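Local coordinates for protein histidine--tRNA ligase (Thermus thermophilus HB27, PDB 4RDX) that catalyses the ATP-dependent attachment of histidine to tRNA(His), releasing AMP and diphosphate, as a homodimeric class II aminoacyl-tRNA synthetase, at residues 20-25 / 309-314; 276-281 / 315-320; 110-115 / 124-129. All coordinates share one frame; numbering follows the deposited sequence.

Contact 1 (20-25 / 309-314). With AMP (adenosine monophosphate), chain C.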
loop_
_atom_site.group_PDB
_atom_site.type_symbol
_atom_site.label_atom_id
_atom_site.label_comp_id
_atom_site.label_asym_id
_atom_site.label_seq_id
_atom_site.Cartn_x
_atom_site.Cartn_y
_atom_site.Cartn_z
ATOM N N ARG A 20 -7.627 6.569 -6.850
ATOM C CA ARG A 20 -8.909 6.274 -6.217
ATOM C C ARG A 20 -9.488 4.984 -6.784
ATOM O O ARG A 20 -10.126 4.200 -6.073
ATOM C CB ARG A 20 -9.900 7.421 -6.432
ATOM C CG ARG A 20 -9.755 8.591 -5.466
ATOM C CD ARG A 20 -11.110 9.243 -5.196
ATOM N NE ARG A 20 -11.642 9.940 -6.365
ATOM C CZ ARG A 20 -12.938 10.110 -6.607
ATOM N NH1 ARG A 20 -13.842 9.622 -5.768
ATOM N NH2 ARG A 20 -13.331 10.761 -7.692
ATOM N N MET A 21 -9.248 4.786 -8.077
ATOM C CA MET A 21 -9.674 3.597 -8.791
ATOM C C MET A 21 -9.051 2.355 -8.175
ATOM O O MET A 21 -9.761 1.429 -7.740
ATOM C CB MET A 21 -9.292 3.713 -10.269
ATOM C CG MET A 21 -10.094 2.827 -11.203
ATOM S SD MET A 21 -11.873 3.156 -11.298
ATOM C CE MET A 21 -12.555 2.178 -9.975
ATOM N N HIS A 22 -7.720 2.361 -8.123
ATOM C CA HIS A 22 -6.947 1.288 -7.501
ATOM C C HIS A 22 -7.430 0.974 -6.085
ATOM O O HIS A 22 -7.647 -0.193 -5.727
ATOM C CB HIS A 22 -5.460 1.656 -7.488
ATOM C CG HIS A 22 -4.790 1.493 -8.816
ATOM N ND1 HIS A 22 -3.490 1.051 -8.944
ATOM C CD2 HIS A 22 -5.242 1.696 -10.076
ATOM C CE1 HIS A 22 -3.169 0.997 -10.225
ATOM N NE2 HIS A 22 -4.218 1.383 -10.933
ATOM N N GLN A 23 -7.600 2.032 -5.295
ATOM C CA GLN A 23 -8.053 1.922 -3.914
ATOM C C GLN A 23 -9.434 1.270 -3.769
ATOM O O GLN A 23 -9.632 0.413 -2.904
ATOM C CB GLN A 23 -8.048 3.302 -3.263
ATOM C CG GLN A 23 -6.654 3.826 -2.955
ATOM C CD GLN A 23 -6.676 5.247 -2.446
ATOM O OE1 GLN A 23 -7.612 5.999 -2.719
ATOM N NE2 GLN A 23 -5.644 5.626 -1.701
ATOM N N ARG A 24 -10.385 1.687 -4.604
ATOM C CA ARG A 24 -11.720 1.083 -4.618
ATOM C C ARG A 24 -11.638 -0.408 -4.938
ATOM O O ARG A 24 -12.283 -1.239 -4.276
ATOM C CB ARG A 24 -12.639 1.791 -5.626
ATOM C CG ARG A 24 -14.082 1.283 -5.606
ATOM C CD ARG A 24 -15.050 2.157 -6.431
ATOM N NE ARG A 24 -14.933 1.920 -7.864
ATOM C CZ ARG A 24 -15.668 1.044 -8.541
ATOM N NH1 ARG A 24 -16.592 0.320 -7.917
ATOM N NH2 ARG A 24 -15.473 0.894 -9.846
ATOM N N ILE A 25 -10.829 -0.738 -5.942
ATOM C CA ILE A 25 -10.641 -2.130 -6.343
ATOM C C ILE A 25 -10.087 -3.002 -5.201
ATOM O O ILE A 25 -10.631 -4.074 -4.893
ATOM C CB ILE A 25 -9.744 -2.228 -7.597
ATOM C CG1 ILE A 25 -10.422 -1.548 -8.791
ATOM C CG2 ILE A 25 -9.399 -3.676 -7.905
ATOM C CD1 ILE A 25 -9.592 -1.522 -10.067
ATOM N N PHE A 309 -4.703 -11.259 -9.677
ATOM C CA PHE A 309 -5.192 -10.392 -10.747
ATOM C C PHE A 309 -4.550 -9.005 -10.736
ATOM O O PHE A 309 -4.028 -8.557 -9.702
ATOM C CB PHE A 309 -6.730 -10.330 -10.803
ATOM C CG PHE A 309 -7.373 -9.516 -9.714
ATOM C CD1 PHE A 309 -7.345 -8.126 -9.742
ATOM C CD2 PHE A 309 -8.075 -10.144 -8.698
ATOM C CE1 PHE A 309 -7.964 -7.384 -8.750
ATOM C CE2 PHE A 309 -8.700 -9.409 -7.708
ATOM C CZ PHE A 309 -8.645 -8.029 -7.734
ATOM N N GLY A 310 -4.587 -8.341 -11.891
ATOM C CA GLY A 310 -3.946 -7.047 -12.050
ATOM C C GLY A 310 -4.889 -5.876 -11.872
ATOM O O GLY A 310 -5.835 -5.713 -12.644
ATOM N N VAL A 311 -4.615 -5.059 -10.860
ATOM C CA VAL A 311 -5.437 -3.893 -10.538
ATOM C C VAL A 311 -5.572 -2.930 -11.725
ATOM O O VAL A 311 -6.649 -2.386 -11.983
ATOM C CB VAL A 311 -4.854 -3.139 -9.319
ATOM C CG1 VAL A 311 -5.682 -1.907 -9.004
ATOM C CG2 VAL A 311 -4.781 -4.070 -8.108
ATOM N N GLU A 312 -4.475 -2.748 -12.457
ATOM C CA GLU A 312 -4.472 -1.900 -13.646
ATOM C C GLU A 312 -5.451 -2.393 -14.714
ATOM O O GLU A 312 -6.287 -1.625 -15.205
ATOM C CB GLU A 312 -3.066 -1.792 -14.245
ATOM C CG GLU A 312 -2.093 -0.939 -13.452
ATOM C CD GLU A 312 -1.467 -1.693 -12.293
ATOM O OE1 GLU A 312 -1.678 -2.923 -12.201
ATOM O OE2 GLU A 312 -0.759 -1.058 -11.480
ATOM N N ARG A 313 -5.340 -3.669 -15.079
ATOM C CA ARG A 313 -6.185 -4.235 -16.128
ATOM C C ARG A 313 -7.657 -4.224 -15.722
ATOM O O ARG A 313 -8.543 -4.054 -16.554
ATOM C CB ARG A 313 -5.742 -5.655 -16.473
ATOM C CG ARG A 313 -4.290 -5.748 -16.918
ATOM C CD ARG A 313 -3.983 -7.086 -17.581
ATOM N NE ARG A 313 -2.601 -7.142 -18.052
ATOM C CZ ARG A 313 -2.012 -8.231 -18.535
ATOM N NH1 ARG A 313 -2.684 -9.373 -18.616
ATOM N NH2 ARG A 313 -0.747 -8.175 -18.934
ATOM N N VAL A 314 -7.913 -4.386 -14.430
ATOM C CA VAL A 314 -9.266 -4.290 -13.910
ATOM C C VAL A 314 -9.777 -2.850 -14.008
ATOM O O VAL A 314 -10.953 -2.624 -14.286
ATOM C CB VAL A 314 -9.350 -4.803 -12.440
ATOM C CG1 VAL A 314 -10.746 -4.598 -11.906
ATOM C CG2 VAL A 314 -8.960 -6.270 -12.370
HETATM P P AMP C . 0.521 -13.847 -13.779
HETATM O O1P AMP C . 1.429 -13.697 -12.582
HETATM O O2P AMP C . 1.240 -13.775 -15.102
HETATM O O3P AMP C . -0.477 -14.969 -13.656
HETATM O "O5'" AMP C . -0.362 -12.524 -13.716
HETATM C "C5'" AMP C . -1.683 -12.543 -13.194
HETATM C "C4'" AMP C . -2.415 -11.273 -13.546
HETATM O "O4'" AMP C . -1.617 -10.139 -13.123
HETATM C "C3'" AMP C . -2.645 -11.049 -15.035
HETATM O "O3'" AMP C . -3.824 -11.678 -15.505
HETATM C "C2'" AMP C . -2.673 -9.531 -15.164
HETATM O "O2'" AMP C . -3.955 -9.021 -14.830
HETATM C "C1'" AMP C . -1.682 -9.106 -14.081
HETATM N N9 AMP C . -0.325 -8.890 -14.617
HETATM C C8 AMP C . 0.608 -9.845 -14.791
HETATM N N7 AMP C . 1.759 -9.327 -15.298
HETATM C C5 AMP C . 1.566 -8.003 -15.452
HETATM C C6 AMP C . 2.367 -6.859 -15.949
HETATM N N6 AMP C . 3.642 -7.023 -16.381
HETATM N N1 AMP C . 1.788 -5.636 -15.944
HETATM C C2 AMP C . 0.524 -5.459 -15.518
HETATM N N3 AMP C . -0.261 -6.448 -15.059
HETATM C C4 AMP C . 0.193 -7.721 -15.004
#
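The imidazole of His-22 takes Val-311 on one face and Glu-312 at its edge. Val-311 CG1 sits 3.6 Å from the centroid of the His-22 ring and 16° off the normal, a CH-pi contact that suits a methyl on a beta-branched residue. At the rim, His-22 CE1 comes 3.4 Å from Glu-312 OE2, the carboxylate standing almost upright (86°) to the ring; the stronger partner of OE2 is ND1 of His-127, to which it is hydrogen-bonded. The Phe-309 ring presents its edge to Ile-25, CE1 lying 4.1 Å from CG2. On the side of helix 311-320 turned away from 20-25, the Arg-313 guanidinium lays one face over the AMP ribose, with C2' 3.2 Å above its plane, while NE and NH1 are hydrogen-bonded to the carbonyls of Gly-121 and Ala-283. Ile-25 holds CG1 anti to its carbonyl carbon (chi1 -64°) and, with the chain extended beyond, CD1 reaches toward helix 311-320, 3.8 Å from Val-314 CG1. Gly-310, the N-cap residue, suits its place because a CB would clash with AMP O2', which its N reaches by a weak hydrogen bond. Strand 304-310 and helix 311-320 form the strand-helix unit of motif 3 of class II synthetases. Helix 17-35 packs against helix 311-320, reaching the second subunit through Gln-23; helix 139-156 covers Phe-309 and Val-314, and strand 125-134 runs beside strand 304-310.

Contact 2 (276-281 / 315-320). With nucleotides of chain B.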
loop_
_atom_site.group_PDB
_atom_site.type_symbol
_atom_site.label_atom_id
_atom_site.label_comp_id
_atom_site.label_asym_id
_atom_site.label_seq_id
_atom_site.Cartn_x
_atom_site.Cartn_y
_atom_site.Cartn_z
ATOM N N GLU A 276 -12.966 -8.320 -22.688
ATOM C CA GLU A 276 -12.800 -7.731 -24.012
ATOM C C GLU A 276 -12.275 -6.306 -23.912
ATOM O O GLU A 276 -12.255 -5.718 -22.827
ATOM C CB GLU A 276 -14.111 -7.762 -24.796
ATOM C CG GLU A 276 -15.226 -6.935 -24.191
ATOM C CD GLU A 276 -15.984 -7.675 -23.112
ATOM O OE1 GLU A 276 -15.340 -8.285 -22.232
ATOM O OE2 GLU A 276 -17.230 -7.658 -23.157
ATOM N N GLU A 277 -11.863 -5.760 -25.055
ATOM C CA GLU A 277 -11.136 -4.498 -25.100
ATOM C C GLU A 277 -9.857 -4.614 -24.260
ATOM O O GLU A 277 -9.276 -5.694 -24.172
ATOM C CB GLU A 277 -12.021 -3.321 -24.667
ATOM C CG GLU A 277 -13.260 -3.107 -25.546
ATOM C CD GLU A 277 -14.556 -3.261 -24.780
ATOM O OE1 GLU A 277 -14.526 -3.863 -23.690
ATOM O OE2 GLU A 277 -15.602 -2.783 -25.268
ATOM N N ILE A 278 -9.419 -3.506 -23.664
ATOM C CA ILE A 278 -8.204 -3.460 -22.830
ATOM C C ILE A 278 -6.921 -4.035 -23.470
ATOM O O ILE A 278 -5.911 -4.240 -22.790
ATOM C CB ILE A 278 -8.440 -4.037 -21.392
ATOM C CG1 ILE A 278 -8.169 -5.542 -21.324
ATOM C CG2 ILE A 278 -9.848 -3.712 -20.906
ATOM C CD1 ILE A 278 -7.739 -6.017 -19.953
ATOM N N GLY A 279 -6.956 -4.266 -24.779
ATOM C CA GLY A 279 -5.768 -4.672 -25.510
ATOM C C GLY A 279 -5.565 -6.169 -25.638
ATOM O O GLY A 279 -6.394 -6.959 -25.182
ATOM N N ALA A 280 -4.453 -6.553 -26.262
ATOM C CA ALA A 280 -4.125 -7.957 -26.495
ATOM C C ALA A 280 -4.062 -8.740 -25.189
ATOM O O ALA A 280 -4.713 -9.774 -25.044
ATOM C CB ALA A 280 -2.808 -8.077 -27.250
ATOM N N GLN A 281 -3.273 -8.235 -24.244
ATOM C CA GLN A 281 -3.183 -8.828 -22.916
ATOM C C GLN A 281 -4.544 -8.752 -22.241
ATOM O O GLN A 281 -4.819 -7.828 -21.476
ATOM C CB GLN A 281 -2.139 -8.094 -22.073
ATOM C CG GLN A 281 -0.743 -8.070 -22.681
ATOM C CD GLN A 281 -0.087 -9.436 -22.698
ATOM O OE1 GLN A 281 -0.508 -10.351 -21.989
ATOM N NE2 GLN A 281 0.953 -9.582 -23.511
ATOM N N ALA A 315 -8.885 -1.880 -13.808
ATOM C CA ALA A 315 -9.246 -0.473 -13.983
ATOM C C ALA A 315 -9.638 -0.209 -15.435
ATOM O O ALA A 315 -10.678 0.402 -15.720
ATOM C CB ALA A 315 -8.101 0.440 -13.560
ATOM N N LEU A 316 -8.794 -0.689 -16.344
ATOM C CA LEU A 316 -9.045 -0.594 -17.778
ATOM C C LEU A 316 -10.396 -1.208 -18.149
ATOM O O LEU A 316 -11.159 -0.631 -18.925
ATOM C CB LEU A 316 -7.920 -1.284 -18.557
ATOM C CG LEU A 316 -6.526 -0.656 -18.501
ATOM C CD1 LEU A 316 -5.514 -1.565 -19.180
ATOM C CD2 LEU A 316 -6.525 0.715 -19.153
ATOM N N ALA A 317 -10.687 -2.372 -17.577
ATOM C CA ALA A 317 -11.946 -3.066 -17.833
ATOM C C ALA A 317 -13.136 -2.272 -17.301
ATOM O O ALA A 317 -14.199 -2.235 -17.922
ATOM C CB ALA A 317 -11.920 -4.463 -17.224
ATOM N N LEU A 318 -12.950 -1.642 -16.145
ATOM C CA LEU A 318 -14.011 -0.862 -15.518
ATOM C C LEU A 318 -14.340 0.383 -16.334
ATOM O O LEU A 318 -15.509 0.747 -16.477
ATOM C CB LEU A 318 -13.636 -0.492 -14.079
ATOM C CG LEU A 318 -13.785 -1.614 -13.044
ATOM C CD1 LEU A 318 -13.052 -1.288 -11.747
ATOM C CD2 LEU A 318 -15.258 -1.898 -12.771
ATOM N N GLU A 319 -13.312 1.036 -16.869
ATOM C CA GLU A 319 -13.546 2.193 -17.725
ATOM C C GLU A 319 -14.167 1.754 -19.047
ATOM O O GLU A 319 -15.019 2.445 -19.601
ATOM C CB GLU A 319 -12.250 2.968 -17.982
ATOM C CG GLU A 319 -12.428 4.191 -18.880
ATOM C CD GLU A 319 -13.384 5.225 -18.299
ATOM O OE1 GLU A 319 -14.616 5.043 -18.414
ATOM O OE2 GLU A 319 -12.896 6.225 -17.729
ATOM N N ALA A 320 -13.741 0.595 -19.539
ATOM C CA ALA A 320 -14.261 0.059 -20.791
ATOM C C ALA A 320 -15.767 -0.185 -20.715
ATOM O O ALA A 320 -16.472 -0.083 -21.719
ATOM C CB ALA A 320 -13.531 -1.220 -21.164
ATOM P P A B 73 -1.404 -3.877 -27.462
ATOM O OP1 A B 73 -2.751 -4.505 -27.460
ATOM O OP2 A B 73 -0.624 -3.790 -26.198
ATOM O "O5'" A B 73 -0.542 -4.641 -28.565
ATOM C "C5'" A B 73 -1.149 -5.045 -29.783
ATOM C "C4'" A B 73 -0.181 -5.727 -30.723
ATOM O "O4'" A B 73 0.859 -4.806 -31.141
ATOM C "C3'" A B 73 0.597 -6.917 -30.188
ATOM O "O3'" A B 73 -0.164 -8.108 -30.096
ATOM C "C2'" A B 73 1.753 -7.008 -31.176
ATOM O "O2'" A B 73 1.323 -7.589 -32.397
ATOM C "C1'" A B 73 2.042 -5.529 -31.429
ATOM N N9 A B 73 3.132 -5.043 -30.566
ATOM C C8 A B 73 3.049 -4.391 -29.363
ATOM N N7 A B 73 4.220 -4.105 -28.844
ATOM C C5 A B 73 5.131 -4.614 -29.763
ATOM C C6 A B 73 6.537 -4.636 -29.807
ATOM N N6 A B 73 7.319 -4.118 -28.859
ATOM N N1 A B 73 7.131 -5.219 -30.872
ATOM C C2 A B 73 6.357 -5.748 -31.828
ATOM N N3 A B 73 5.027 -5.787 -31.901
ATOM C C4 A B 73 4.471 -5.196 -30.827
ATOM P P C B 74 0.282 -9.258 -29.063
ATOM O OP1 C B 74 -0.761 -10.315 -29.070
ATOM O OP2 C B 74 0.667 -8.597 -27.790
ATOM O "O5'" C B 74 1.603 -9.880 -29.705
ATOM C "C5'" C B 74 1.544 -10.584 -30.935
ATOM C "C4'" C B 74 2.920 -10.902 -31.467
ATOM O "O4'" C B 74 3.700 -9.687 -31.606
ATOM C "C3'" C B 74 3.790 -11.788 -30.596
ATOM O "O3'" C B 74 3.455 -13.159 -30.692
ATOM C "C2'" C B 74 5.192 -11.468 -31.097
ATOM O "O2'" C B 74 5.457 -12.146 -32.316
ATOM C "C1'" C B 74 5.071 -9.973 -31.398
ATOM N N1 C B 74 5.570 -9.142 -30.280
ATOM C C2 C B 74 6.950 -8.963 -30.137
ATOM O O2 C B 74 7.719 -9.506 -30.947
ATOM N N3 C B 74 7.406 -8.203 -29.118
ATOM C C4 C B 74 6.544 -7.638 -28.270
ATOM N N4 C B 74 7.036 -6.894 -27.279
ATOM C C5 C B 74 5.135 -7.804 -28.396
ATOM C C6 C B 74 4.695 -8.557 -29.407
#
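Ile-278 meets Leu-316 and Ala-317 where the loop joining antiparallel strands 269-275 and 283-290 rests on the motif 3 helix of the class II catalytic domain. From its first carbon outward, Ile-278 CB lies 4.0 Å from Leu-316 CB. The CG2 branch, anti to the carbonyl carbon, then drops onto the helix backbone, 3.7 Å from Ala-317 N, and also faces the CB atoms of Leu-316, Ala-317 and Ala-320. The small alanines suit this spot, since they let the methyl come down close to the main chain of the helix. The other branch, CG1, is set between the backbone N and the carbonyl carbon (chi1 90°) and carries CD1 to the side chain of Arg-313; Leu-284 also packs on this isoleucine. Thus one beta-branched residue spans helix and sheet with purely apolar atoms. Nearer solvent, Glu-277 lays OE1 3.8 Å from Ala-320 CB, a van der Waals touch only, at the exposed rim of the contact, while Glu-276 turns to a salt bridge with Arg-160. Beyond Ile-278 the loop meets the tRNA. Gly-279 has backbone angles (phi 92°) at which a CB would press on the preceding carbonyl oxygen, and such a CB would also be crowded by OP1 of A73 of chain B. Next along, Ala-280 N donates a nearly straight hydrogen bond (171°) to OP1 of A73, at 2.9 Å.

Contact 3 (110-115 / 124-129). With AMP (adenosine monophosphate), chain C; nucleotides of chain B.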
loop_
_atom_site.group_PDB
_atom_site.type_symbol
_atom_site.label_atom_id
_atom_site.label_comp_id
_atom_site.label_asym_id
_atom_site.label_seq_id
_atom_site.Cartn_x
_atom_site.Cartn_y
_atom_site.Cartn_z
ATOM N N GLY A 110 -0.408 -5.674 -3.554
ATOM C CA GLY A 110 0.820 -4.901 -3.624
ATOM C C GLY A 110 1.583 -4.935 -4.933
ATOM O O GLY A 110 1.209 -5.650 -5.865
ATOM N N PRO A 111 2.665 -4.144 -5.009
ATOM C CA PRO A 111 3.528 -4.031 -6.188
ATOM C C PRO A 111 4.268 -5.310 -6.548
ATOM O O PRO A 111 4.756 -6.046 -5.690
ATOM C CB PRO A 111 4.528 -2.939 -5.791
ATOM C CG PRO A 111 4.500 -2.918 -4.304
ATOM C CD PRO A 111 3.073 -3.203 -3.954
ATOM N N MET A 112 4.336 -5.549 -7.851
ATOM C CA MET A 112 5.062 -6.657 -8.441
ATOM C C MET A 112 5.936 -6.056 -9.539
ATOM O O MET A 112 5.578 -5.030 -10.134
ATOM C CB MET A 112 4.080 -7.669 -9.039
ATOM C CG MET A 112 2.991 -8.152 -8.076
ATOM S SD MET A 112 3.630 -9.070 -6.658
ATOM C CE MET A 112 2.125 -9.571 -5.832
ATOM N N PHE A 113 7.067 -6.698 -9.813
ATOM C CA PHE A 113 8.066 -6.148 -10.719
ATOM C C PHE A 113 8.553 -7.172 -11.741
ATOM O O PHE A 113 9.030 -8.248 -11.375
ATOM C CB PHE A 113 9.257 -5.618 -9.918
ATOM C CG PHE A 113 8.867 -4.712 -8.787
ATOM C CD1 PHE A 113 8.808 -3.344 -8.971
ATOM C CD2 PHE A 113 8.550 -5.229 -7.543
ATOM C CE1 PHE A 113 8.442 -2.508 -7.936
ATOM C CE2 PHE A 113 8.182 -4.400 -6.506
ATOM C CZ PHE A 113 8.127 -3.037 -6.702
ATOM N N ARG A 114 8.431 -6.837 -13.023
ATOM C CA ARG A 114 8.910 -7.707 -14.097
ATOM C C ARG A 114 9.653 -6.903 -15.162
ATOM O O ARG A 114 9.476 -5.692 -15.269
ATOM C CB ARG A 114 7.752 -8.512 -14.701
ATOM C CG ARG A 114 7.191 -9.548 -13.738
ATOM C CD ARG A 114 5.913 -10.205 -14.229
ATOM N NE ARG A 114 5.335 -11.037 -13.176
ATOM C CZ ARG A 114 4.289 -11.842 -13.336
ATOM N NH1 ARG A 114 3.694 -11.939 -14.517
ATOM N NH2 ARG A 114 3.840 -12.554 -12.310
ATOM N N ALA A 115 10.486 -7.577 -15.947
ATOM C CA ALA A 115 11.422 -6.877 -16.819
ATOM C C ALA A 115 11.124 -7.020 -18.310
ATOM O O ALA A 115 12.019 -6.878 -19.145
ATOM C CB ALA A 115 12.851 -7.316 -16.523
ATOM N N ARG A 124 6.233 -2.550 -15.937
ATOM C CA ARG A 124 7.398 -3.114 -15.268
ATOM C C ARG A 124 7.233 -3.071 -13.753
ATOM O O ARG A 124 7.756 -3.924 -13.038
ATOM C CB ARG A 124 8.675 -2.419 -15.729
ATOM C CG ARG A 124 9.005 -2.745 -17.178
ATOM C CD ARG A 124 10.378 -2.265 -17.589
ATOM N NE ARG A 124 10.790 -2.863 -18.855
ATOM C CZ ARG A 124 11.898 -2.529 -19.504
ATOM N NH1 ARG A 124 12.694 -1.596 -19.003
ATOM N NH2 ARG A 124 12.208 -3.121 -20.650
ATOM N N GLN A 125 6.499 -2.076 -13.269
ATOM C CA GLN A 125 5.955 -2.133 -11.920
ATOM C C GLN A 125 4.443 -2.071 -12.009
ATOM O O GLN A 125 3.878 -1.106 -12.526
ATOM C CB GLN A 125 6.470 -1.002 -11.036
ATOM C CG GLN A 125 5.777 -0.974 -9.679
ATOM C CD GLN A 125 6.278 0.137 -8.778
ATOM O OE1 GLN A 125 7.458 0.488 -8.803
ATOM N NE2 GLN A 125 5.378 0.704 -7.980
ATOM N N PHE A 126 3.787 -3.113 -11.516
ATOM C CA PHE A 126 2.333 -3.163 -11.573
ATOM C C PHE A 126 1.800 -3.595 -10.217
ATOM O O PHE A 126 2.579 -3.863 -9.316
ATOM C CB PHE A 126 1.862 -4.088 -12.702
ATOM C CG PHE A 126 2.281 -5.522 -12.536
ATOM C CD1 PHE A 126 3.546 -5.944 -12.911
ATOM C CD2 PHE A 126 1.399 -6.452 -12.025
ATOM C CE1 PHE A 126 3.926 -7.266 -12.757
ATOM C CE2 PHE A 126 1.774 -7.773 -11.873
ATOM C CZ PHE A 126 3.038 -8.180 -12.242
ATOM N N HIS A 127 0.484 -3.645 -10.051
ATOM C CA HIS A 127 -0.077 -4.015 -8.755
ATOM C C HIS A 127 -0.985 -5.232 -8.846
ATOM O O HIS A 127 -1.798 -5.356 -9.763
ATOM C CB HIS A 127 -0.790 -2.826 -8.109
ATOM C CG HIS A 127 0.116 -1.667 -7.834
ATOM N ND1 HIS A 127 0.625 -0.867 -8.835
ATOM C CD2 HIS A 127 0.627 -1.187 -6.675
ATOM C CE1 HIS A 127 1.400 0.061 -8.305
ATOM N NE2 HIS A 127 1.418 -0.110 -6.995
ATOM N N GLN A 128 -0.830 -6.137 -7.886
ATOM C CA GLN A 128 -1.552 -7.397 -7.917
ATOM C C GLN A 128 -2.351 -7.632 -6.647
ATOM O O GLN A 128 -1.985 -7.159 -5.565
ATOM C CB GLN A 128 -0.578 -8.559 -8.121
ATOM C CG GLN A 128 -0.698 -9.263 -9.458
ATOM C CD GLN A 128 0.326 -10.370 -9.612
ATOM O OE1 GLN A 128 0.930 -10.811 -8.632
ATOM N NE2 GLN A 128 0.533 -10.823 -10.844
ATOM N N VAL A 129 -3.456 -8.355 -6.797
ATOM C CA VAL A 129 -4.136 -8.937 -5.650
ATOM C C VAL A 129 -3.991 -10.447 -5.746
ATOM O O VAL A 129 -4.242 -11.038 -6.794
ATOM C CB VAL A 129 -5.626 -8.569 -5.593
ATOM C CG1 VAL A 129 -6.299 -9.259 -4.409
ATOM C CG2 VAL A 129 -5.795 -7.065 -5.507
HETATM P P AMP C . 0.521 -13.847 -13.779
HETATM O O1P AMP C . 1.429 -13.697 -12.582
HETATM O O2P AMP C . 1.240 -13.775 -15.102
HETATM O O3P AMP C . -0.477 -14.969 -13.656
HETATM O "O5'" AMP C . -0.362 -12.524 -13.716
HETATM C "C5'" AMP C . -1.683 -12.543 -13.194
HETATM C "C4'" AMP C . -2.415 -11.273 -13.546
HETATM O "O4'" AMP C . -1.617 -10.139 -13.123
HETATM C "C3'" AMP C . -2.645 -11.049 -15.035
HETATM O "O3'" AMP C . -3.824 -11.678 -15.505
HETATM C "C2'" AMP C . -2.673 -9.531 -15.164
HETATM O "O2'" AMP C . -3.955 -9.021 -14.830
HETATM C "C1'" AMP C . -1.682 -9.106 -14.081
HETATM N N9 AMP C . -0.325 -8.890 -14.617
HETATM C C8 AMP C . 0.608 -9.845 -14.791
HETATM N N7 AMP C . 1.759 -9.327 -15.298
HETATM C C5 AMP C . 1.566 -8.003 -15.452
HETATM C C6 AMP C . 2.367 -6.859 -15.949
HETATM N N6 AMP C . 3.642 -7.023 -16.381
HETATM N N1 AMP C . 1.788 -5.636 -15.944
HETATM C C2 AMP C . 0.524 -5.459 -15.518
HETATM N N3 AMP C . -0.261 -6.448 -15.059
HETATM C C4 AMP C . 0.193 -7.721 -15.004
ATOM P P A B 78 2.481 -18.620 -17.528
ATOM O OP1 A B 78 2.567 -19.450 -18.757
ATOM O OP2 A B 78 1.198 -17.958 -17.176
ATOM O "O5'" A B 78 2.917 -19.511 -16.282
ATOM C "C5'" A B 78 4.167 -19.289 -15.643
ATOM C "C4'" A B 78 4.005 -18.501 -14.366
ATOM O "O4'" A B 78 5.291 -17.965 -13.956
ATOM C "C3'" A B 78 3.105 -17.278 -14.451
ATOM O "O3'" A B 78 1.727 -17.595 -14.351
ATOM C "C2'" A B 78 3.618 -16.402 -13.316
ATOM O "O2'" A B 78 3.111 -16.848 -12.068
ATOM C "C1'" A B 78 5.118 -16.695 -13.363
ATOM N N9 A B 78 5.859 -15.698 -14.159
ATOM C C8 A B 78 5.576 -15.243 -15.422
ATOM N N7 A B 78 6.422 -14.352 -15.876
ATOM C C5 A B 78 7.330 -14.212 -14.839
ATOM C C6 A B 78 8.477 -13.413 -14.693
ATOM N N6 A B 78 8.915 -12.574 -15.634
ATOM N N1 A B 78 9.165 -13.509 -13.534
ATOM C C2 A B 78 8.719 -14.353 -12.594
ATOM N N3 A B 78 7.657 -15.155 -12.613
ATOM C C4 A B 78 6.999 -15.036 -13.778
#
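Met-112 and Phe-126 form an antiparallel hydrogen-bonded pair, with Met-112 N donating to Phe-126 O (2.8 Å) and Phe-126 N to Met-112 O. Gly-110 pairs likewise with Gln-128 in this motif 2 hairpin; beyond the last strand pair, Arg-114 N is hydrogen-bonded to Arg-124 O. Contacts over ring faces gather on Phe-126: Met-112 CB covers one face in a CH-pi contact, and AMP C5 lies 3.4 Å over the centre of the other, a flat surface suited to adenine. On the face shared with Pro-111 and His-127, Phe-113 CE1 meets Gln-125 OE1, which is hydrogen-bonded to Ile-45 N of the second subunit. Polar bonds hold AMP: an extended Arg-114 bonds through NH2 to AMP O1P (2.7 Å) and through NH1 to O2P (3.1 Å), while Pro-82 O takes its NE. Phe-126 CZ and A78 of chain B lie over opposite guanidinium faces. Gln-128 NE2 reaches ribose O4' (3.2 Å). With an alanine in place of Arg-114 both donors go, and the phosphate would probably be held more loosely and the A78 base lose its neighbour. This two-pronged donation to the AMP phosphate, corresponding to the alpha-phosphate of ATP, probably also stabilises its negative charge.

Contacts 1 and 3 are buried in the catalytic core, whereas contact 2 lies nearer the surface and is only partly covered. Contacts 1 and 2 share helix 311-320, whose later turns meet the 276-281 loop while Leu-318 still packs on helix 17-35. Contacts 1 and 3 meet in one sheet, since strands 304-310 and 125-134 are neighbours, and both touch AMP, contact 1 chiefly at its ribose, contact 3 at base, ribose and phosphate. Chemistry follows place: side-chain packing, partly on rings, in contact 1, aliphatic in contact 2, and paired backbone hydrogen bonds in contact 3. Contacts 2 and 3 do not touch, yet both reach the tRNA.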